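Local coordinates for protein sulfide-quinone reductase (Aquifex aeolicus, PDB 3HYW) that oxidises hydrogen sulfide with a quinone as electron acceptor, using a bound FAD, and builds polysulfur products at its active-site cysteines, at residues 6-11 and 76-81. Sequence-based numbering, arbitrary orientation.
With FAD (flavin-adenine dinucleotide), chain G; SO4 (sulfate ion), chain N.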
ATOM      1  N   VAL A   6       1.445  44.637  24.273  1.00 33.34           N
ATOM      2  CA  VAL A   6       2.815  44.183  24.055  1.00 33.34           C
ATOM      3  C   VAL A   6       2.786  42.820  23.370  1.00 33.07           C
ATOM      4  O   VAL A   6       2.078  41.907  23.808  1.00 32.90           O
ATOM      5  CB  VAL A   6       3.628  44.100  25.375  1.00 33.35           C
ATOM      6  CG1 VAL A   6       4.981  43.407  25.152  1.00 33.35           C
ATOM      7  CG2 VAL A   6       3.826  45.491  25.969  1.00 33.51           C
ATOM      8  N   VAL A   7       3.553  42.704  22.291  1.00 33.13           N
ATOM      9  CA  VAL A   7       3.719  41.448  21.577  1.00 33.05           C
ATOM     10  C   VAL A   7       5.167  40.998  21.734  1.00 33.21           C
ATOM     11  O   VAL A   7       6.098  41.732  21.383  1.00 32.92           O
ATOM     12  CB  VAL A   7       3.373  41.590  20.073  1.00 33.34           C
ATOM     13  CG1 VAL A   7       3.561  40.263  19.349  1.00 33.01           C
ATOM     14  CG2 VAL A   7       1.946  42.108  19.887  1.00 33.79           C
ATOM     15  N   ILE A   8       5.355  39.799  22.280  1.00 32.87           N
ATOM     16  CA  ILE A   8       6.689  39.236  22.393  1.00 32.89           C
ATOM     17  C   ILE A   8       6.941  38.272  21.242  1.00 33.10           C
ATOM     18  O   ILE A   8       6.330  37.198  21.174  1.00 32.78           O
ATOM     19  CB  ILE A   8       6.934  38.512  23.741  1.00 32.58           C
ATOM     20  CG1 ILE A   8       6.555  39.413  24.935  1.00 32.60           C
ATOM     21  CG2 ILE A   8       8.390  38.088  23.841  1.00 32.43           C
ATOM     22  CD1 ILE A   8       6.681  38.711  26.310  1.00 32.52           C
ATOM     23  N   GLY A   9       7.849  38.662  20.350  1.00 32.99           N
ATOM     24  CA  GLY A   9       8.251  37.803  19.235  1.00 32.90           C
ATOM     25  C   GLY A   9       8.003  38.470  17.902  1.00 32.77           C
ATOM     26  O   GLY A   9       6.878  38.881  17.609  1.00 32.85           O
ATOM     27  N   GLY A  10       9.058  38.583  17.098  1.00 32.41           N
ATOM     28  CA  GLY A  10       8.965  39.177  15.765  1.00 32.43           C
ATOM     29  C   GLY A  10       8.956  38.164  14.634  1.00 32.69           C
ATOM     30  O   GLY A  10       9.642  38.345  13.627  1.00 33.18           O
ATOM     31  N   GLY A  11       8.162  37.110  14.794  1.00 32.60           N
ATOM     32  CA  GLY A  11       8.037  36.054  13.789  1.00 32.27           C
ATOM     33  C   GLY A  11       6.637  36.006  13.208  1.00 32.41           C
ATOM     34  O   GLY A  11       5.914  37.001  13.237  1.00 32.58           O
ATOM     35  N   GLU A  76      15.202  43.593  21.737  1.00 34.66           N
ATOM     36  CA  GLU A  76      15.748  42.980  22.938  1.00 34.92           C
ATOM     37  C   GLU A  76      15.027  41.680  23.194  1.00 34.96           C
ATOM     38  O   GLU A  76      13.879  41.500  22.786  1.00 35.13           O
ATOM     39  CB  GLU A  76      15.497  43.869  24.151  1.00 34.97           C
ATOM     40  CG  GLU A  76      16.418  45.025  24.309  1.00 35.84           C
ATOM     41  CD  GLU A  76      16.370  45.568  25.717  1.00 37.74           C
ATOM     42  OE1 GLU A  76      16.900  44.891  26.624  1.00 39.11           O
ATOM     43  OE2 GLU A  76      15.799  46.659  25.919  1.00 38.43           O
ATOM     44  N   LYS A  77      15.705  40.777  23.887  1.00 35.26           N
ATOM     45  CA  LYS A  77      15.070  39.586  24.415  1.00 35.50           C
ATOM     46  C   LYS A  77      14.178  39.981  25.591  1.00 35.12           C
ATOM     47  O   LYS A  77      14.617  40.694  26.503  1.00 35.19           O
ATOM     48  CB  LYS A  77      16.152  38.603  24.858  1.00 35.95           C
ATOM     49  CG  LYS A  77      15.660  37.260  25.349  1.00 37.74           C
ATOM     50  CD  LYS A  77      16.839  36.440  25.858  1.00 40.29           C
ATOM     51  CE  LYS A  77      16.572  35.900  27.247  1.00 42.22           C
ATOM     52  NZ  LYS A  77      17.580  34.870  27.654  1.00 43.53           N
ATOM     53  N   ALA A  78      12.922  39.547  25.558  1.00 34.88           N
ATOM     54  CA  ALA A  78      12.059  39.627  26.737  1.00 35.13           C
ATOM     55  C   ALA A  78      12.523  38.584  27.755  1.00 35.24           C
ATOM     56  O   ALA A  78      12.648  37.402  27.430  1.00 35.37           O
ATOM     57  CB  ALA A  78      10.609  39.411  26.368  1.00 34.98           C
ATOM     58  N   GLU A  79      12.793  39.038  28.975  1.00 35.61           N
ATOM     59  CA  GLU A  79      13.423  38.212  30.005  1.00 36.03           C
ATOM     60  C   GLU A  79      12.407  37.609  30.972  1.00 35.67           C
ATOM     61  O   GLU A  79      12.473  36.421  31.293  1.00 35.89           O
ATOM     62  CB  GLU A  79      14.471  39.037  30.764  1.00 36.15           C
ATOM     63  CG  GLU A  79      15.218  38.294  31.860  1.00 36.74           C
ATOM     64  CD  GLU A  79      16.226  39.178  32.576  1.00 37.45           C
ATOM     65  OE1 GLU A  79      15.811  40.043  33.389  1.00 38.49           O
ATOM     66  OE2 GLU A  79      17.438  38.996  32.334  1.00 39.98           O
ATOM     67  N   SER A  80      11.475  38.428  31.447  1.00 35.42           N
ATOM     68  CA  SER A  80      10.436  37.931  32.339  1.00 35.54           C
ATOM     69  C   SER A  80       9.094  38.623  32.150  1.00 35.34           C
ATOM     70  O   SER A  80       9.005  39.691  31.541  1.00 35.53           O
ATOM     71  CB  SER A  80      10.887  37.984  33.812  1.00 35.62           C
ATOM     72  OG  SER A  80      11.018  39.307  34.277  1.00 35.88           O
ATOM     73  N   ILE A  81       8.054  37.980  32.668  1.00 35.24           N
ATOM     74  CA  ILE A  81       6.696  38.499  32.641  1.00 34.93           C
ATOM     75  C   ILE A  81       6.152  38.445  34.063  1.00 35.05           C
ATOM     76  O   ILE A  81       6.195  37.394  34.713  1.00 35.11           O
ATOM     77  CB  ILE A  81       5.778  37.649  31.718  1.00 34.90           C
ATOM     78  CG1 ILE A  81       6.264  37.692  30.263  1.00 34.69           C
ATOM     79  CG2 ILE A  81       4.318  38.102  31.825  1.00 34.46           C
ATOM     80  CD1 ILE A  81       5.700  36.581  29.381  1.00 34.65           C
TER
HETATM   81  PA  FAD G 441       8.803  32.207  14.863  1.00 23.13           P
HETATM   82  O1A FAD G 441       8.276  32.602  13.507  1.00 21.98           O
HETATM   83  O2A FAD G 441      10.011  31.326  14.954  1.00 24.09           O
HETATM   84  O5B FAD G 441       9.071  33.575  15.645  1.00 24.67           O
HETATM   85  C5B FAD G 441       9.429  33.653  17.015  1.00 24.01           C
HETATM   86  C4B FAD G 441      10.042  35.028  17.230  1.00 24.36           C
HETATM   87  O4B FAD G 441      10.197  35.284  18.626  1.00 25.28           O
HETATM   88  C3B FAD G 441      11.436  35.110  16.631  1.00 25.54           C
HETATM   89  O3B FAD G 441      11.591  36.388  16.003  1.00 25.86           O
HETATM   90  C2B FAD G 441      12.352  34.987  17.833  1.00 25.73           C
HETATM   91  O2B FAD G 441      13.606  35.631  17.616  1.00 26.92           O
HETATM   92  C1B FAD G 441      11.538  35.684  18.907  1.00 25.75           C
HETATM   93  N9A FAD G 441      11.883  35.314  20.306  1.00 26.20           N
HETATM   94  C8A FAD G 441      12.191  34.088  20.781  1.00 26.17           C
HETATM   95  N7A FAD G 441      12.416  34.181  22.116  1.00 26.59           N
HETATM   96  C5A FAD G 441      12.252  35.478  22.468  1.00 26.19           C
HETATM   97  C6A FAD G 441      12.351  36.175  23.671  1.00 26.33           C
HETATM   98  N6A FAD G 441      12.679  35.527  24.812  1.00 25.81           N
HETATM   99  N1A FAD G 441      12.114  37.513  23.691  1.00 26.27           N
HETATM  100  C2A FAD G 441      11.787  38.175  22.567  1.00 26.78           C
HETATM  101  N3A FAD G 441      11.687  37.528  21.395  1.00 26.57           N
HETATM  102  C4A FAD G 441      11.909  36.184  21.322  1.00 26.06           C
HETATM  103  N1  FAD G 441       4.860  26.058   8.473  1.00 22.93           N
HETATM  104  C2  FAD G 441       4.147  26.024   7.315  1.00 23.66           C
HETATM  105  O2  FAD G 441       2.925  26.272   7.329  1.00 24.10           O
HETATM  106  N3  FAD G 441       4.737  25.737   6.130  1.00 23.08           N
HETATM  107  C4  FAD G 441       6.059  25.475   6.080  1.00 23.39           C
HETATM  108  O4  FAD G 441       6.671  25.171   4.898  1.00 23.55           O
HETATM  109  C4X FAD G 441       6.808  25.500   7.251  1.00 23.22           C
HETATM  110  N5  FAD G 441       8.132  25.230   7.196  1.00 23.21           N
HETATM  111  C5X FAD G 441       8.881  25.257   8.320  1.00 23.05           C
HETATM  112  C6  FAD G 441      10.251  24.988   8.235  1.00 23.03           C
HETATM  113  C7  FAD G 441      11.045  24.999   9.377  1.00 23.35           C
HETATM  114  C7M FAD G 441      12.525  24.694   9.239  1.00 23.27           C
HETATM  115  C8  FAD G 441      10.456  25.282  10.612  1.00 23.43           C
HETATM  116  C8M FAD G 441      11.261  25.307  11.898  1.00 23.84           C
HETATM  117  C9  FAD G 441       9.086  25.545  10.689  1.00 23.15           C
HETATM  118  C9A FAD G 441       8.277  25.548   9.542  1.00 23.25           C
HETATM  119  N10 FAD G 441       6.940  25.825   9.604  1.00 23.61           N
HETATM  120  C10 FAD G 441       6.195  25.796   8.468  1.00 23.12           C
HETATM  121  C1' FAD G 441       6.291  26.063  10.914  1.00 23.08           C
HETATM  122  C2' FAD G 441       5.903  27.463  11.343  1.00 22.43           C
HETATM  123  O2' FAD G 441       5.164  28.116  10.302  1.00 23.62           O
HETATM  124  C3' FAD G 441       7.160  28.227  11.762  1.00 22.62           C
HETATM  125  O3' FAD G 441       7.816  27.510  12.835  1.00 20.36           O
HETATM  126  C4' FAD G 441       6.825  29.642  12.212  1.00 22.58           C
HETATM  127  O4' FAD G 441       8.033  30.413  12.186  1.00 23.25           O
HETATM  128  C5' FAD G 441       6.224  29.649  13.614  1.00 21.62           C
HETATM  129  O5' FAD G 441       5.835  30.972  13.968  1.00 22.49           O
HETATM  130  P   FAD G 441       6.048  31.562  15.454  1.00 21.98           P
HETATM  131  O1P FAD G 441       5.588  32.996  15.438  1.00 21.34           O
HETATM  132  O2P FAD G 441       5.473  30.614  16.483  1.00 20.22           O
HETATM  133  O3P FAD G 441       7.639  31.495  15.700  1.00 21.19           O
HETATM  134  S   SO4 N 433      14.283  32.691  26.599  0.50 32.02           S
HETATM  135  O1  SO4 N 433      15.663  33.059  26.863  0.50 32.04           O
HETATM  136  O2  SO4 N 433      14.163  31.253  26.828  0.50 31.58           O
HETATM  137  O3  SO4 N 433      13.380  33.429  27.477  0.50 29.31           O
HETATM  138  O4  SO4 N 433      13.979  33.004  25.204  0.50 31.34           O
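I8 and A78 meet beside the adenine of FAD, I8 lying over one face of the ring with CG2 3.6 Å from C2A, while K77 covers the opposite face at the amino end, its CG 3.5 Å from N6A. The ring's pairing edge is read by the backbone of A78: N donates to N1A (2.9 Å), and N6A donates almost straight to O (3.2 Å, 170°). Alanine suits this place because its small CB tucks in beside the N1A edge and against I8 CG2 (3.6 Å). Branched I8 serves two partners: chi1 of -51° sets CG1 beside the backbone N, carrying CD1 to I81 CD1 at 3.9 Å, and leaves CG2 over the adenine. K77 combines an aliphatic stem for the ring with a charged NZ bonded to O1 of a sulfate, probably picked up from the crystallisation solution; an alanine here would probably leave that anion without one of its positive partners and uncover part of the adenine face. Beyond I8, a side chain on G9 would be forced against the preceding carbonyl O, and one on G11 would strike FAD O5B. This Rossmann-type turn links strand 4-8 to helix 12-24, while strands 87-90 and 100-103 and helix 258-261 pack around the apolar side chains.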